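Local coordinates for acylneuraminate lyase (Mycoplasma synoviae, PDB 4N4P), which belongs to the dihydrodipicolinate synthetase family of TIM-barrel proteins and assembles as four chains, at residues Ser250-Ser256 with Glu282-His286; Met14-Phe18 with Leu257-Met261. One frame throughout, in Å; residues are numbered along the deposited sequence.

Interaction 1: Ser250-Ser256 with Glu282-His286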
ATOM      1  N   SER A 250     -19.942 -10.775  -8.808  1.00 13.49           N
ATOM      2  CA  SER A 250     -20.771 -10.236  -7.727  1.00 14.39           C
ATOM      3  C   SER A 250     -21.196 -11.369  -6.781  1.00 14.46           C
ATOM      4  O   SER A 250     -21.677 -11.122  -5.675  1.00 13.99           O
ATOM      5  CB  SER A 250     -21.956  -9.429  -8.259  1.00 15.07           C
ATOM      6  OG  SER A 250     -22.814 -10.267  -8.992  1.00 16.74           O
ATOM      7  N   LYS A 251     -21.018 -12.614  -7.215  1.00 13.32           N
ATOM      8  CA  LYS A 251     -21.073 -13.758  -6.301  1.00 12.86           C
ATOM      9  C   LYS A 251     -19.746 -14.492  -6.498  1.00 12.90           C
ATOM     10  O   LYS A 251     -19.004 -14.164  -7.420  1.00 12.88           O
ATOM     11  CB  LYS A 251     -22.270 -14.654  -6.589  1.00 14.00           C
ATOM     12  CG  LYS A 251     -23.628 -13.944  -6.258  1.00 14.09           C
ATOM     13  CD  LYS A 251     -24.786 -14.889  -6.292  1.00 18.81           C
ATOM     14  CE  LYS A 251     -26.131 -14.150  -6.284  1.00 18.33           C
ATOM     15  NZ  LYS A 251     -26.270 -13.129  -5.197  1.00 18.29           N
ATOM     16  N   GLY A 252     -19.451 -15.465  -5.652  1.00 11.78           N
ATOM     17  CA  GLY A 252     -18.175 -16.154  -5.725  1.00 11.01           C
ATOM     18  C   GLY A 252     -17.838 -16.600  -7.139  1.00 10.57           C
ATOM     19  O   GLY A 252     -18.679 -17.149  -7.827  1.00 10.45           O
ATOM     20  N   LEU A 253     -16.592 -16.388  -7.552  1.00  9.86           N
ATOM     21  CA  LEU A 253     -16.172 -16.706  -8.919  1.00  9.49           C
ATOM     22  C   LEU A 253     -16.365 -18.186  -9.259  1.00  9.35           C
ATOM     23  O   LEU A 253     -17.065 -18.521 -10.223  1.00  9.25           O
ATOM     24  CB  LEU A 253     -14.711 -16.300  -9.134  1.00  9.64           C
ATOM     25  CG  LEU A 253     -14.100 -16.721 -10.480  1.00  9.52           C
ATOM     26  CD1 LEU A 253     -14.797 -15.991 -11.664  1.00 10.78           C
ATOM     27  CD2 LEU A 253     -12.568 -16.484 -10.470  1.00 12.36           C
ATOM     28  N   MET A 254     -15.744 -19.074  -8.484  1.00  9.23           N
ATOM     29  CA  MET A 254     -15.816 -20.512  -8.828  1.00 10.51           C
ATOM     30  C   MET A 254     -17.242 -21.059  -8.711  1.00 10.93           C
ATOM     31  O   MET A 254     -17.676 -21.865  -9.554  1.00  9.91           O
ATOM     32  CB  MET A 254     -14.828 -21.334  -7.994  1.00 10.45           C
ATOM     33  CG  MET A 254     -13.420 -21.349  -8.613  1.00 12.28           C
ATOM     34  SD  MET A 254     -12.514 -19.840  -8.258  1.00 15.43           S
ATOM     35  CE  MET A 254     -11.929 -20.338  -6.627  1.00 16.73           C
ATOM     36  N   GLN A 255     -17.973 -20.590  -7.691  1.00 10.18           N
ATOM     37  CA  GLN A 255     -19.376 -20.991  -7.516  1.00 10.10           C
ATOM     38  C   GLN A 255     -20.202 -20.573  -8.727  1.00  9.92           C
ATOM     39  O   GLN A 255     -21.069 -21.326  -9.171  1.00  9.76           O
ATOM     40  CB  GLN A 255     -19.989 -20.348  -6.266  1.00  9.76           C
ATOM     41  CG  GLN A 255     -19.287 -20.725  -4.942  1.00 11.59           C
ATOM     42  CD  GLN A 255     -18.236 -19.705  -4.531  1.00 13.44           C
ATOM     43  OE1 GLN A 255     -17.509 -19.189  -5.380  1.00 13.21           O
ATOM     44  NE2 GLN A 255     -18.154 -19.401  -3.217  1.00 12.22           N
ATOM     45  N   SER A 256     -19.931 -19.369  -9.238  1.00  8.74           N
ATOM     46  CA  SER A 256     -20.659 -18.833 -10.380  1.00  8.16           C
ATOM     47  C   SER A 256     -20.316 -19.574 -11.661  1.00  7.89           C
ATOM     48  O   SER A 256     -21.215 -19.920 -12.452  1.00  7.30           O
ATOM     49  CB  SER A 256     -20.340 -17.350 -10.553  1.00  7.92           C
ATOM     50  OG  SER A 256     -20.820 -16.612  -9.448  1.00  8.80           O
ATOM     51  N   GLU A 282     -30.517 -19.309  -5.361  1.00 19.10           N
ATOM     52  CA  GLU A 282     -29.786 -18.049  -5.442  1.00 18.03           C
ATOM     53  C   GLU A 282     -28.680 -18.097  -6.524  1.00 15.51           C
ATOM     54  O   GLU A 282     -28.564 -17.195  -7.369  1.00 13.65           O
ATOM     55  CB  GLU A 282     -29.175 -17.677  -4.079  1.00 18.68           C
ATOM     56  CG  GLU A 282     -28.479 -16.313  -4.082  1.00 23.13           C
ATOM     57  CD  GLU A 282     -27.634 -16.016  -2.833  1.00 26.50           C
ATOM     58  OE1 GLU A 282     -27.753 -16.728  -1.814  1.00 30.35           O
ATOM     59  OE2 GLU A 282     -26.813 -15.074  -2.886  1.00 27.57           O
ATOM     60  N   ILE A 283     -27.881 -19.152  -6.502  1.00 13.80           N
ATOM     61  CA  ILE A 283     -26.749 -19.209  -7.428  1.00 11.99           C
ATOM     62  C   ILE A 283     -27.251 -19.560  -8.830  1.00 12.34           C
ATOM     63  O   ILE A 283     -26.641 -19.172  -9.821  1.00 11.27           O
ATOM     64  CB  ILE A 283     -25.620 -20.182  -6.911  1.00 11.88           C
ATOM     65  CG1 ILE A 283     -24.276 -19.906  -7.619  1.00 10.23           C
ATOM     66  CG2 ILE A 283     -26.071 -21.663  -7.011  1.00 13.27           C
ATOM     67  CD1 ILE A 283     -23.732 -18.475  -7.407  1.00 11.91           C
ATOM     68  N   LYS A 284     -28.356 -20.324  -8.916  1.00 12.64           N
ATOM     69  CA  LYS A 284     -28.972 -20.621 -10.220  1.00 12.95           C
ATOM     70  C   LYS A 284     -29.473 -19.360 -10.919  1.00 12.41           C
ATOM     71  O   LYS A 284     -29.276 -19.182 -12.136  1.00 11.01           O
ATOM     72  CB  LYS A 284     -30.133 -21.635 -10.108  1.00 14.07           C
ATOM     73  CG  LYS A 284     -30.712 -22.030 -11.462  1.00 18.23           C
ATOM     74  CD  LYS A 284     -32.115 -22.593 -11.345  1.00 25.71           C
ATOM     75  CE  LYS A 284     -32.689 -22.862 -12.727  1.00 30.34           C
ATOM     76  NZ  LYS A 284     -32.181 -24.152 -13.293  1.00 35.21           N
ATOM     77  N   LYS A 285     -30.110 -18.475 -10.157  1.00 11.64           N
ATOM     78  CA  LYS A 285     -30.601 -17.246 -10.755  1.00 11.79           C
ATOM     79  C   LYS A 285     -29.458 -16.341 -11.212  1.00 10.89           C
ATOM     80  O   LYS A 285     -29.566 -15.674 -12.227  1.00 10.85           O
ATOM     81  CB  LYS A 285     -31.529 -16.510  -9.793  1.00 12.08           C
ATOM     82  CG  LYS A 285     -32.806 -17.325  -9.562  1.00 14.72           C
ATOM     83  CD  LYS A 285     -33.799 -16.595  -8.670  1.00 19.68           C
ATOM     84  CE  LYS A 285     -34.969 -17.543  -8.423  1.00 22.55           C
ATOM     85  NZ  LYS A 285     -35.815 -16.992  -7.373  1.00 26.59           N
ATOM     86  N   HIS A 286     -28.397 -16.306 -10.412  1.00 10.89           N
ATOM     87  CA  HIS A 286     -27.164 -15.654 -10.811  1.00 10.99           C
ATOM     88  C   HIS A 286     -26.650 -16.240 -12.129  1.00 10.22           C
ATOM     89  O   HIS A 286     -26.325 -15.494 -13.050  1.00 10.70           O
ATOM     90  CB  HIS A 286     -26.114 -15.786  -9.721  1.00 10.60           C
ATOM     91  CG  HIS A 286     -24.840 -15.073 -10.038  1.00  9.56           C
ATOM     92  ND1 HIS A 286     -24.787 -13.718 -10.270  1.00 11.16           N
ATOM     93  CD2 HIS A 286     -23.571 -15.528 -10.167  1.00 12.44           C
ATOM     94  CE1 HIS A 286     -23.539 -13.360 -10.521  1.00 11.05           C
ATOM     95  NE2 HIS A 286     -22.779 -14.438 -10.454  1.00 11.07           N
TER
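K251 lies along one face of the H286 imidazole, a CH-pi contact that joins two helices of the C-terminal helical region packed against the TIM barrel. Segment 250-256 is a short turn and the first turn of helix 253-263, with G252 at the N-cap, and segment 282-286 belongs to helix 280-294. The apolar part of the contact is built on the lysine chain: CB of K251 stands 4.0 Å from the centroid of the H286 ring, 20° off the ring normal, and CD of K251 comes within 3.8 Å of CG of H286. The two side chains run past each other in opposite directions. Beside them, CD1 of I283 approaches CD of K251 at 3.9 Å, while its CG1 reaches the carbonyl of Q255.

The charged part sits at the end of the same lysine. Its chain is extended as far as CE and bends only at the last torsion (chi4 -51°), which brings NZ of K251 to OE2 of E282 at 3.1 Å, a salt bridge using the anti lone pair of that oxygen.

The histidine's own hydrogen bond runs from NE2 to the carbonyl of L248, which fixes the rotation of the imidazole and ties it to the end of helix 231-248. S256 meets the edge of the ring, its CB in the ring plane and 3.7 Å from CD2 of H286. Both donors of S256 converge on the N-cap carbonyl from opposite faces of its plane: N of S256 reaches O of G252 at 2.9 Å, and OG of S256 reaches the same O of G252 at 2.7 Å.

Interaction 2: Met14-Phe18 with Leu257-Met261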
ATOM      1  N   MET A  14      -9.340 -23.977 -15.768  1.00  7.84           N
ATOM      2  CA  MET A  14     -10.437 -24.920 -15.560  1.00  9.06           C
ATOM      3  C   MET A  14     -10.827 -25.053 -14.100  1.00  8.59           C
ATOM      4  O   MET A  14      -9.969 -25.171 -13.262  1.00  8.63           O
ATOM      5  CB  MET A  14     -10.025 -26.306 -16.058  1.00  8.55           C
ATOM      6  CG  MET A  14     -11.238 -27.219 -16.263  1.00 10.76           C
ATOM      7  SD  MET A  14     -10.711 -28.873 -16.690  1.00 13.23           S
ATOM      8  CE  MET A  14     -10.305 -29.550 -15.095  1.00 10.88           C
ATOM      9  N   VAL A  15     -12.130 -25.039 -13.837  1.00  9.51           N
ATOM     10  CA  VAL A  15     -12.657 -25.364 -12.514  1.00  9.80           C
ATOM     11  C   VAL A  15     -12.499 -26.870 -12.266  1.00 10.25           C
ATOM     12  O   VAL A  15     -12.516 -27.667 -13.208  1.00 11.93           O
ATOM     13  CB  VAL A  15     -14.135 -24.921 -12.364  1.00  8.76           C
ATOM     14  CG1 VAL A  15     -14.216 -23.399 -12.472  1.00  9.57           C
ATOM     15  CG2 VAL A  15     -15.047 -25.593 -13.429  1.00 11.06           C
ATOM     16  N   THR A  16     -12.363 -27.245 -11.003  1.00 10.20           N
ATOM     17  CA  THR A  16     -12.307 -28.665 -10.623  1.00 11.29           C
ATOM     18  C   THR A  16     -13.642 -29.131  -9.997  1.00 10.84           C
ATOM     19  O   THR A  16     -13.985 -28.697  -8.912  1.00 11.75           O
ATOM     20  CB  THR A  16     -11.101 -28.955  -9.667  1.00 10.67           C
ATOM     21  OG1 THR A  16      -9.888 -28.457 -10.255  1.00 12.14           O
ATOM     22  CG2 THR A  16     -10.955 -30.472  -9.437  1.00 12.33           C
ATOM     23  N   PRO A  17     -14.400 -30.016 -10.684  1.00 11.43           N
ATOM     24  CA  PRO A  17     -15.673 -30.439 -10.107  1.00 11.44           C
ATOM     25  C   PRO A  17     -15.560 -31.226  -8.807  1.00 11.33           C
ATOM     26  O   PRO A  17     -14.787 -32.179  -8.711  1.00 12.09           O
ATOM     27  CB  PRO A  17     -16.280 -31.307 -11.217  1.00 12.45           C
ATOM     28  CG  PRO A  17     -15.734 -30.675 -12.452  1.00 12.19           C
ATOM     29  CD  PRO A  17     -14.281 -30.495 -12.070  1.00 11.84           C
ATOM     30  N   PHE A  18     -16.318 -30.803  -7.803  1.00 11.14           N
ATOM     31  CA  PHE A  18     -16.455 -31.603  -6.591  1.00 12.29           C
ATOM     32  C   PHE A  18     -17.921 -31.866  -6.349  1.00 12.86           C
ATOM     33  O   PHE A  18     -18.766 -31.073  -6.741  1.00 12.89           O
ATOM     34  CB  PHE A  18     -15.911 -30.867  -5.362  1.00 11.25           C
ATOM     35  CG  PHE A  18     -14.480 -30.415  -5.488  1.00 13.97           C
ATOM     36  CD1 PHE A  18     -13.433 -31.334  -5.500  1.00 12.66           C
ATOM     37  CD2 PHE A  18     -14.183 -29.057  -5.556  1.00 10.31           C
ATOM     38  CE1 PHE A  18     -12.112 -30.898  -5.599  1.00 14.86           C
ATOM     39  CE2 PHE A  18     -12.879 -28.615  -5.641  1.00 13.12           C
ATOM     40  CZ  PHE A  18     -11.836 -29.535  -5.681  1.00 12.17           C
ATOM     41  N   LEU A 257     -19.026 -19.798 -11.883  1.00  6.90           N
ATOM     42  CA  LEU A 257     -18.614 -20.568 -13.077  1.00  6.98           C
ATOM     43  C   LEU A 257     -19.259 -21.964 -13.059  1.00  8.51           C
ATOM     44  O   LEU A 257     -19.797 -22.431 -14.063  1.00  8.32           O
ATOM     45  CB  LEU A 257     -17.091 -20.689 -13.174  1.00  7.22           C
ATOM     46  CG  LEU A 257     -16.320 -19.379 -13.421  1.00  7.00           C
ATOM     47  CD1 LEU A 257     -14.780 -19.651 -13.334  1.00  9.12           C
ATOM     48  CD2 LEU A 257     -16.691 -18.799 -14.770  1.00  7.88           C
ATOM     49  N   LYS A 258     -19.203 -22.623 -11.906  1.00  8.25           N
ATOM     50  CA  LYS A 258     -19.755 -23.979 -11.811  1.00  9.00           C
ATOM     51  C   LYS A 258     -21.261 -23.964 -12.027  1.00  9.07           C
ATOM     52  O   LYS A 258     -21.784 -24.787 -12.774  1.00  9.87           O
ATOM     53  CB  LYS A 258     -19.359 -24.638 -10.484  1.00  9.24           C
ATOM     54  CG  LYS A 258     -17.896 -25.155 -10.522  1.00  8.88           C
ATOM     55  CD  LYS A 258     -17.399 -25.587  -9.158  1.00 10.71           C
ATOM     56  CE  LYS A 258     -15.924 -26.020  -9.254  1.00 10.03           C
ATOM     57  NZ  LYS A 258     -15.392 -26.713  -7.993  1.00 11.30           N
ATOM     58  N   ALA A 259     -21.944 -22.985 -11.438  1.00  8.89           N
ATOM     59  CA  ALA A 259     -23.393 -22.851 -11.618  1.00  8.75           C
ATOM     60  C   ALA A 259     -23.798 -22.620 -13.066  1.00  8.71           C
ATOM     61  O   ALA A 259     -24.813 -23.161 -13.549  1.00  7.76           O
ATOM     62  CB  ALA A 259     -23.939 -21.730 -10.733  1.00  8.34           C
ATOM     63  N   ILE A 260     -23.007 -21.805 -13.763  1.00  8.46           N
ATOM     64  CA  ILE A 260     -23.260 -21.549 -15.187  1.00  9.52           C
ATOM     65  C   ILE A 260     -23.099 -22.831 -15.981  1.00 10.18           C
ATOM     66  O   ILE A 260     -23.942 -23.168 -16.809  1.00 10.72           O
ATOM     67  CB  ILE A 260     -22.404 -20.387 -15.725  1.00  9.20           C
ATOM     68  CG1 ILE A 260     -22.869 -19.082 -15.054  1.00  8.86           C
ATOM     69  CG2 ILE A 260     -22.509 -20.298 -17.277  1.00 11.25           C
ATOM     70  CD1 ILE A 260     -21.865 -17.895 -15.196  1.00  7.34           C
ATOM     71  N   MET A 261     -22.029 -23.563 -15.706  1.00 10.90           N
ATOM     72  CA  MET A 261     -21.843 -24.854 -16.354  1.00 11.27           C
ATOM     73  C   MET A 261     -22.998 -25.797 -16.065  1.00 11.62           C
ATOM     74  O   MET A 261     -23.541 -26.384 -17.009  1.00 12.26           O
ATOM     75  CB  MET A 261     -20.505 -25.473 -15.982  1.00 11.17           C
ATOM     76  CG  MET A 261     -19.352 -24.708 -16.591  1.00 11.00           C
ATOM     77  SD  MET A 261     -17.830 -25.606 -16.297  1.00 12.83           S
ATOM     78  CE  MET A 261     -16.580 -24.419 -16.815  1.00 13.08           C
TER
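K258 and V15 lie against each other where helix 253-263 meets the loop that follows the first barrel strand, and the lysine continues past the valine to end on the backbone. Its chain starts with CG beside the backbone N (chi1 -78°) and is then fully extended, so that the aliphatic part travels along V15, with CE of K258 3.8 Å from CB of V15, before NZ of K258 donates to O of T16 at 2.6 Å. This is a short bond, and not one made on a lone pair: the angle at the carbonyl oxygen is 138°, with the ammonium standing above the carbonyl plane.

V15 points at the helix and divides its two methyls between residues one turn apart. CG1 meets L257, 3.9 Å from its CD1, the two side chains crossing at a slant. CG2, placed between the backbone N and the carbonyl carbon by a chi1 of -64°, meets M261 tip to tip, 3.9 Å from CE of M261.

The F18 ring lies close to the polar end of the lysine. O of T16 sits 3.3 Å above one face of the ring, offset toward its rim, and NZ of K258 is 3.6 Å from CD2 of F18, in an oblique position. The buried ammonium has two further partners, a salt bridge to E53 and a hydrogen bond to the carbonyl of Y270.

The loop is flanked by helix 26-39, which packs on M14 and P17. L257 and M261 also touch helix 212-227, and the neighbouring I260 packs on helices 212-227 and 280-294, while a backbone hydrogen bond between M14 and Y46 links the loop to strand 44-47.

From the N terminus, the chain leaves strand 9-12 and enters 14-18, the first half of interaction 2. It then builds most of the barrel before 257-261 closes that loop, 239 residues on. Segment 250-256 opens interaction 1 shortly before this closure, and 282-286 completes it after a much shorter excursion, so the two contacts cross rather than nest. Helix 253-263 serves both: the turn before it and its first turn meet helix 280-294, and the next turn meets the loop after the first strand while still packing on helix 280-294 through A259 and I260. Their centres are 11 Å apart, and they touch where CG1 of I283 packs 3.6 Å from CB of A259.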